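PDB 3TEE: flagella basal body P-ring formation protein FlgA from Salmonella typhimurium, which acts in the periplasm in assembly of the flagellar P-ring, probably as a chaperone or modulator of that process. Local coordinates for residues Arg107-Leu121 and Gln128-Arg140. Sequence-based numbering, arbitrary orientation.
Sequences RTVLDIRQIQDAVSL and QPVQLTMIRQAWR
Val-119 and Arg-136 lie side by side on one face of a two-stranded antiparallel ribbon, joined by a pair of backbone hydrogen bonds. The arginine chain, extended from CG to NE, lays its guanidinium over the valine, with Val-119 CG1 3.4 Å from Arg-136 NH2. Trp-139 NE1 sits over the rim of the opposite face, and Gln-137 O, in the guanidinium plane, takes a bond from Arg-136 NH1 (3.2 Å), though NH1 is tilted out of the carbonyl plane. Leu-121 CD2 packs along the arginine methylenes, 3.8 Å from CG of Arg-136. On the other face CG1 of Ile-135 lies between the backbone N and the carbonyl carbon (chi1 71°), and the extended chi2 carries CD1 to 3.8 Å from Ala-118 CB. The Ile-135 and Ile-115 side chains cross at about a right angle, CD1 meeting CG2. Val-130 CG1 touches that same Ile-115 methyl. Farther along, Val-109 N to Val-130 O (2.7 Å) and Leu-132 N to Arg-107 O (2.9 Å) flank the single Thr-108/Gln-131 bridge. There Leu-132 wedges between Val-109 CG2, 3.7 Å from its CD2, and the Arg-107 guanidinium, one face of which lies over Leu-132 CB. Two short backbone pairings around a small apolar centre make a compact unit, consistent with the SAF-like fold assigned to FlgA.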
# COMPACT_ATOMS: atom_id res chain seq x y z
N ARG A 107 3.47 -4.25 -8.35
CA ARG A 107 2.71 -3.51 -7.35
C ARG A 107 1.41 -2.88 -7.90
O ARG A 107 1.10 -1.72 -7.60
CB ARG A 107 3.59 -2.46 -6.64
CG ARG A 107 4.66 -3.08 -5.71
CD ARG A 107 5.64 -2.03 -5.22
NE ARG A 107 5.09 -1.22 -4.14
CZ ARG A 107 5.43 0.04 -3.89
NH1 ARG A 107 6.31 0.66 -4.66
NH2 ARG A 107 4.88 0.70 -2.88
N THR A 108 0.65 -3.64 -8.70
CA THR A 108 -0.65 -3.16 -9.19
C THR A 108 -1.59 -3.23 -7.99
O THR A 108 -1.60 -4.25 -7.28
CB THR A 108 -1.17 -4.02 -10.37
OG1 THR A 108 -0.29 -3.87 -11.47
CG2 THR A 108 -2.61 -3.64 -10.80
N VAL A 109 -2.39 -2.18 -7.80
CA VAL A 109 -3.39 -2.14 -6.74
C VAL A 109 -4.49 -3.17 -7.07
O VAL A 109 -5.00 -3.18 -8.19
CB VAL A 109 -3.96 -0.71 -6.53
CG1 VAL A 109 -5.06 -0.72 -5.47
CG2 VAL A 109 -2.86 0.28 -6.16
N LEU A 110 -4.85 -4.03 -6.10
CA LEU A 110 -5.88 -5.04 -6.35
C LEU A 110 -7.19 -4.69 -5.66
O LEU A 110 -8.27 -5.03 -6.16
CB LEU A 110 -5.40 -6.43 -5.91
CG LEU A 110 -4.09 -6.94 -6.52
CD1 LEU A 110 -3.73 -8.29 -5.95
CD2 LEU A 110 -4.16 -6.98 -8.06
N ASP A 111 -7.08 -3.99 -4.54
CA ASP A 111 -8.20 -3.62 -3.70
C ASP A 111 -8.51 -2.15 -3.90
O ASP A 111 -7.67 -1.31 -3.61
CB ASP A 111 -7.85 -3.93 -2.24
CG ASP A 111 -8.80 -3.43 -1.18
OD1 ASP A 111 -8.36 -3.26 -0.03
OD2 ASP A 111 -10.00 -3.23 -1.50
N ILE A 112 -9.72 -1.86 -4.37
CA ILE A 112 -10.21 -0.51 -4.64
C ILE A 112 -10.12 0.42 -3.40
O ILE A 112 -10.01 1.63 -3.55
CB ILE A 112 -11.64 -0.61 -5.24
CG1 ILE A 112 -12.07 0.66 -6.00
CG2 ILE A 112 -12.68 -1.05 -4.19
CD1 ILE A 112 -11.39 0.86 -7.38
N ARG A 113 -10.13 -0.16 -2.19
CA ARG A 113 -10.03 0.61 -0.94
C ARG A 113 -8.66 1.27 -0.78
O ARG A 113 -8.59 2.37 -0.23
CB ARG A 113 -10.38 -0.25 0.29
CG ARG A 113 -11.84 -0.74 0.28
CD ARG A 113 -12.18 -1.59 1.49
NE ARG A 113 -11.76 -2.98 1.33
CZ ARG A 113 -10.69 -3.52 1.90
NH1 ARG A 113 -9.89 -2.79 2.67
NH2 ARG A 113 -10.39 -4.80 1.70
N GLN A 114 -7.59 0.65 -1.33
CA GLN A 114 -6.22 1.19 -1.30
C GLN A 114 -6.08 2.52 -2.06
O GLN A 114 -5.09 3.22 -1.85
CB GLN A 114 -5.20 0.19 -1.91
CG GLN A 114 -5.15 -1.23 -1.32
CD GLN A 114 -4.08 -2.06 -2.02
OE1 GLN A 114 -2.89 -1.72 -1.96
NE2 GLN A 114 -4.47 -3.16 -2.71
N ILE A 115 -7.01 2.85 -2.99
CA ILE A 115 -6.95 4.08 -3.79
C ILE A 115 -7.79 5.24 -3.23
O ILE A 115 -7.93 6.28 -3.88
CB ILE A 115 -7.03 3.87 -5.34
CG1 ILE A 115 -8.35 3.22 -5.82
CG2 ILE A 115 -5.83 3.09 -5.86
CD1 ILE A 115 -9.64 4.11 -5.80
N GLN A 116 -8.35 5.07 -2.02
CA GLN A 116 -9.11 6.12 -1.33
C GLN A 116 -8.14 7.25 -0.98
O GLN A 116 -7.04 6.98 -0.48
CB GLN A 116 -9.79 5.56 -0.07
CG GLN A 116 -11.03 4.71 -0.37
CD GLN A 116 -11.72 4.23 0.89
OE1 GLN A 116 -11.85 4.96 1.88
NE2 GLN A 116 -12.21 3.00 0.86
N ASP A 117 -8.48 8.48 -1.34
CA ASP A 117 -7.63 9.67 -1.15
C ASP A 117 -6.25 9.61 -1.87
O ASP A 117 -5.31 10.30 -1.46
CB ASP A 117 -7.51 10.09 0.34
CG ASP A 117 -8.66 10.95 0.79
OD1 ASP A 117 -8.66 12.15 0.45
OD2 ASP A 117 -9.57 10.42 1.46
N ALA A 118 -6.14 8.79 -2.93
CA ALA A 118 -4.90 8.69 -3.71
C ALA A 118 -4.90 9.77 -4.78
O ALA A 118 -5.95 10.24 -5.22
CB ALA A 118 -4.78 7.32 -4.34
N VAL A 119 -3.70 10.22 -5.16
CA VAL A 119 -3.49 11.26 -6.16
C VAL A 119 -2.45 10.73 -7.14
O VAL A 119 -1.49 10.06 -6.72
CB VAL A 119 -3.06 12.59 -5.46
CG1 VAL A 119 -2.55 13.61 -6.47
CG2 VAL A 119 -4.22 13.19 -4.65
N SER A 120 -2.63 11.01 -8.44
CA SER A 120 -1.70 10.52 -9.44
C SER A 120 -0.40 11.31 -9.48
O SER A 120 -0.41 12.53 -9.43
CB SER A 120 -2.34 10.54 -10.83
OG SER A 120 -1.52 9.83 -11.72
N LEU A 121 0.72 10.59 -9.60
CA LEU A 121 2.04 11.19 -9.78
C LEU A 121 2.32 11.37 -11.28
O LEU A 121 3.29 12.02 -11.65
CB LEU A 121 3.14 10.31 -9.16
CG LEU A 121 3.14 10.19 -7.62
CD1 LEU A 121 4.11 9.13 -7.17
CD2 LEU A 121 3.48 11.53 -6.96
N GLN A 128 -4.83 1.55 -18.25
CA GLN A 128 -3.59 1.36 -17.49
C GLN A 128 -3.85 0.73 -16.10
O GLN A 128 -4.61 1.29 -15.33
CB GLN A 128 -2.93 2.73 -17.29
CG GLN A 128 -1.45 2.72 -17.02
CD GLN A 128 -0.71 3.90 -17.62
OE1 GLN A 128 -1.27 4.94 -18.04
NE2 GLN A 128 0.60 3.76 -17.65
N PRO A 129 -3.17 -0.37 -15.70
CA PRO A 129 -3.30 -0.85 -14.31
C PRO A 129 -2.71 0.21 -13.38
O PRO A 129 -1.68 0.86 -13.71
CB PRO A 129 -2.44 -2.13 -14.29
CG PRO A 129 -2.32 -2.54 -15.73
CD PRO A 129 -2.24 -1.23 -16.47
N VAL A 130 -3.38 0.45 -12.25
CA VAL A 130 -2.93 1.44 -11.28
C VAL A 130 -1.86 0.80 -10.39
O VAL A 130 -2.17 -0.15 -9.64
CB VAL A 130 -4.10 2.04 -10.46
CG1 VAL A 130 -3.59 2.96 -9.34
CG2 VAL A 130 -5.08 2.80 -11.37
N GLN A 131 -0.63 1.28 -10.50
CA GLN A 131 0.48 0.78 -9.67
C GLN A 131 0.75 1.73 -8.52
O GLN A 131 0.55 2.93 -8.66
CB GLN A 131 1.75 0.58 -10.50
CG GLN A 131 1.62 -0.49 -11.58
CD GLN A 131 2.80 -0.39 -12.51
OE1 GLN A 131 2.72 0.25 -13.56
NE2 GLN A 131 3.92 -0.99 -12.14
N LEU A 132 1.18 1.19 -7.37
CA LEU A 132 1.53 1.99 -6.17
C LEU A 132 2.60 3.06 -6.46
O LEU A 132 2.53 4.16 -5.91
CB LEU A 132 1.94 1.08 -5.00
CG LEU A 132 0.83 0.23 -4.36
CD1 LEU A 132 1.41 -0.74 -3.36
CD2 LEU A 132 -0.21 1.11 -3.65
N THR A 133 3.54 2.77 -7.38
CA THR A 133 4.57 3.73 -7.81
C THR A 133 4.01 4.94 -8.60
O THR A 133 4.72 5.92 -8.76
CB THR A 133 5.66 3.03 -8.63
OG1 THR A 133 5.05 2.22 -9.66
CG2 THR A 133 6.59 2.18 -7.77
N MET A 134 2.76 4.86 -9.12
CA MET A 134 2.15 5.93 -9.93
C MET A 134 1.39 6.91 -9.07
O MET A 134 0.91 7.92 -9.58
CB MET A 134 1.12 5.37 -10.93
CG MET A 134 1.66 4.57 -12.07
SD MET A 134 0.29 3.59 -12.82
CE MET A 134 1.13 3.15 -14.30
N ILE A 135 1.17 6.57 -7.80
CA ILE A 135 0.30 7.34 -6.92
C ILE A 135 0.92 7.69 -5.56
O ILE A 135 1.88 7.05 -5.12
CB ILE A 135 -1.07 6.57 -6.72
CG1 ILE A 135 -0.90 5.31 -5.85
CG2 ILE A 135 -1.78 6.25 -8.08
CD1 ILE A 135 -2.21 4.67 -5.29
N ARG A 136 0.28 8.63 -4.87
CA ARG A 136 0.65 9.10 -3.53
C ARG A 136 -0.64 9.41 -2.77
O ARG A 136 -1.69 9.54 -3.40
CB ARG A 136 1.53 10.38 -3.62
CG ARG A 136 0.85 11.60 -4.26
CD ARG A 136 1.54 12.92 -3.86
NE ARG A 136 1.11 14.06 -4.67
CZ ARG A 136 0.05 14.82 -4.41
NH1 ARG A 136 -0.72 14.56 -3.36
NH2 ARG A 136 -0.26 15.84 -5.20
N GLN A 137 -0.55 9.61 -1.43
CA GLN A 137 -1.73 10.02 -0.66
C GLN A 137 -1.95 11.49 -0.92
O GLN A 137 -1.00 12.20 -1.24
CB GLN A 137 -1.56 9.73 0.85
CG GLN A 137 -2.08 8.34 1.25
CD GLN A 137 -3.53 8.11 0.90
OE1 GLN A 137 -4.45 8.71 1.48
NE2 GLN A 137 -3.77 7.25 -0.08
N ALA A 138 -3.21 11.95 -0.81
CA ALA A 138 -3.54 13.36 -1.02
C ALA A 138 -2.87 14.24 0.05
O ALA A 138 -2.52 13.74 1.13
CB ALA A 138 -5.05 13.54 -0.95
N TRP A 139 -2.68 15.52 -0.24
CA TRP A 139 -2.09 16.43 0.74
C TRP A 139 -3.20 16.92 1.67
O TRP A 139 -4.13 17.58 1.20
CB TRP A 139 -1.40 17.62 0.08
CG TRP A 139 -0.31 17.30 -0.91
CD1 TRP A 139 -0.09 17.93 -2.10
CD2 TRP A 139 0.78 16.38 -0.73
NE1 TRP A 139 1.07 17.45 -2.68
CE2 TRP A 139 1.61 16.49 -1.87
CE3 TRP A 139 1.15 15.49 0.29
CZ2 TRP A 139 2.79 15.75 -2.01
CZ3 TRP A 139 2.31 14.73 0.14
CH2 TRP A 139 3.10 14.85 -1.02
N ARG A 140 -3.12 16.58 2.96
CA ARG A 140 -4.09 17.09 3.94
C ARG A 140 -3.73 18.55 4.22
O ARG A 140 -4.61 19.40 4.38
CB ARG A 140 -4.07 16.25 5.24
CG ARG A 140 -5.10 16.65 6.30
CD ARG A 140 -6.54 16.47 5.85
NE ARG A 140 -7.51 17.19 6.68
CZ ARG A 140 -7.90 18.45 6.47
NH1 ARG A 140 -7.38 19.16 5.48
NH2 ARG A 140 -8.80 19.01 7.27